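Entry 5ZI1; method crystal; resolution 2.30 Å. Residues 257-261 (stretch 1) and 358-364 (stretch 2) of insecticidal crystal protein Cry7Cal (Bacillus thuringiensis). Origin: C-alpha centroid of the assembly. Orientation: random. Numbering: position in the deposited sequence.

Stretch 1, residues 257-261: PIGLT
Stretch 2 (358-364) YSIAAAN

A loop can pack against a β-strand without hydrogen bonding to it directly, through side-chain contacts and a bridging water. The contact between residues 257-261 and 358-364 of Cry7Cal is a compact example. The two stretches lie in one chain, no touching pair is closer than 101 residues in sequence, and no direct hydrogen bond links them. Packing and one bridging water hold them together, and 281 Å² is buried between the stretches, both sides summed.

Stretch 2 is a piece of a longer strand, extended throughout, with phi/psi running from -139/155 at Ser359 through -108/143 at Ala361 to -158/157 at Ala363. The alternation of a strand sets the pattern: the CA-to-CB bonds of Ser359, Ala361 and Ala363 point toward the loop, while those of Ile360, Ala362 and Asn364 point away. Stretch 1 has no regular secondary structure, yet apart from the bend at Ile258 it is extended, with phi/psi of -59/145 at Pro257, -88/84 at Ile258, -138/165 at Gly259, -74/127 at Leu260 and -140/164 at Thr261. A weak hydrogen bond from Gly259 N to Pro257 O, 3.0 Å long, spans the bend at Ile258. The touching segments, 258 to 260 and 359 to 363, run in broadly the same direction, 40° apart, and Leu260 CA lies 5.2 Å from Ala362 CA.

Three residues cover the most surface: Leu260, Ala361 and Ile258. Leu260 is buried, and its CA-to-CB bond points toward the strand, with chi1 t (-180°) and chi2 p (69°). Its CB lies 4.0 Å from Ala362 C, and its CD2 reaches 3.6 Å from Ala363 CB, an apolar contact in which a branched chain spans the distance to a single methyl.

Ala361 occupies the middle of the contact. Its CB approaches Gly259 C to 3.6 Å and Leu260 N to 3.9 Å, so the methyl rests directly against the loop backbone; a short side chain suits so close an approach. Gly259 contributes main chain alone here, and a CB on it would point away from the strand.

The CA-to-CB bond of Ile258 also points toward the strand, with chi1 m (-53°) and chi2 t (173°). Its CG2 lies 4.2 Å from Ala361 CB, an apolar contact, and 3.2 Å from Ser359 OG. The latter is a close packing contact, since a methyl carbon offers the hydroxyl no conventional hydrogen-bonding partner. Ser359, with chi1 p (66°), is small enough to fit beside the isoleucine.

The polar link is a water that accepts from Leu260 N at 2.9 Å and donates to Ala362 O at 2.9 Å. It thus joins the same two residues whose CA atoms set the register. The general lesson is economical: small residues on the facing side of a strand let a loop come close, aliphatic side chains of the loop pack against them, and water bridges the backbone.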

# COMPACT_ATOMS: atom_id res chain seq x y z
N PRO A 257 10.15 -6.61 14.31
CA PRO A 257 9.73 -7.51 15.40
C PRO A 257 10.01 -6.88 16.76
O PRO A 257 10.97 -6.13 16.94
CB PRO A 257 10.56 -8.77 15.16
CG PRO A 257 10.84 -8.73 13.61
CD PRO A 257 11.07 -7.26 13.35
N ILE A 258 9.11 -7.16 17.70
CA ILE A 258 9.22 -6.58 19.05
C ILE A 258 10.10 -7.54 19.84
O ILE A 258 9.64 -8.45 20.53
CB ILE A 258 7.85 -6.40 19.71
CG1 ILE A 258 6.89 -5.60 18.82
CG2 ILE A 258 8.00 -5.73 21.07
CD1 ILE A 258 5.50 -5.58 19.42
N GLY A 259 11.41 -7.34 19.70
CA GLY A 259 12.38 -8.16 20.40
C GLY A 259 13.48 -7.27 20.93
O GLY A 259 13.62 -6.11 20.53
N LEU A 260 14.27 -7.82 21.85
CA LEU A 260 15.33 -7.04 22.47
C LEU A 260 16.49 -6.83 21.49
O LEU A 260 16.99 -7.78 20.90
CB LEU A 260 15.83 -7.73 23.73
CG LEU A 260 16.94 -7.00 24.48
CD1 LEU A 260 16.41 -5.71 25.11
CD2 LEU A 260 17.50 -7.92 25.55
N THR A 261 16.88 -5.57 21.30
CA THR A 261 18.10 -5.22 20.60
C THR A 261 18.76 -4.05 21.33
O THR A 261 18.13 -3.36 22.13
CB THR A 261 17.88 -4.81 19.13
OG1 THR A 261 17.12 -3.59 19.09
CG2 THR A 261 17.17 -5.89 18.35
N TYR A 358 2.67 0.83 21.85
CA TYR A 358 3.85 1.03 22.69
C TYR A 358 4.16 -0.31 23.32
O TYR A 358 3.24 -1.00 23.78
CB TYR A 358 3.61 2.10 23.76
CG TYR A 358 4.68 2.19 24.85
CD1 TYR A 358 5.90 2.82 24.61
CD2 TYR A 358 4.46 1.65 26.11
CE1 TYR A 358 6.87 2.90 25.58
CE2 TYR A 358 5.43 1.73 27.11
CZ TYR A 358 6.63 2.36 26.84
OH TYR A 358 7.58 2.44 27.82
N SER A 359 5.43 -0.71 23.31
CA SER A 359 5.80 -2.01 23.85
C SER A 359 7.10 -1.93 24.64
O SER A 359 7.93 -1.04 24.42
CB SER A 359 5.94 -3.06 22.74
OG SER A 359 7.03 -2.75 21.88
N ILE A 360 7.26 -2.86 25.58
CA ILE A 360 8.53 -3.10 26.26
C ILE A 360 9.02 -4.46 25.81
O ILE A 360 8.31 -5.46 25.96
CB ILE A 360 8.43 -3.06 27.80
CG1 ILE A 360 7.82 -1.75 28.32
CG2 ILE A 360 9.84 -3.23 28.44
CD1 ILE A 360 8.76 -0.57 28.20
N ALA A 361 10.24 -4.52 25.29
CA ALA A 361 10.87 -5.78 24.93
C ALA A 361 11.99 -6.07 25.93
O ALA A 361 12.68 -5.16 26.40
CB ALA A 361 11.43 -5.74 23.50
N ALA A 362 12.15 -7.36 26.26
CA ALA A 362 13.19 -7.82 27.16
C ALA A 362 13.60 -9.22 26.72
O ALA A 362 12.92 -9.87 25.92
CB ALA A 362 12.72 -7.82 28.62
N ALA A 363 14.73 -9.67 27.27
CA ALA A 363 15.24 -11.02 27.04
C ALA A 363 16.18 -11.40 28.17
O ALA A 363 16.77 -10.54 28.83
CB ALA A 363 15.98 -11.13 25.70
N ASN A 364 16.35 -12.69 28.37
CA ASN A 364 17.32 -13.19 29.33
C ASN A 364 17.92 -14.48 28.79
O ASN A 364 17.17 -15.41 28.47
CB ASN A 364 16.67 -13.45 30.68
CG ASN A 364 17.67 -13.92 31.70
OD1 ASN A 364 17.94 -15.12 31.83
ND2 ASN A 364 18.26 -12.97 32.40
O HOH W 1 13.25 -10.22 23.08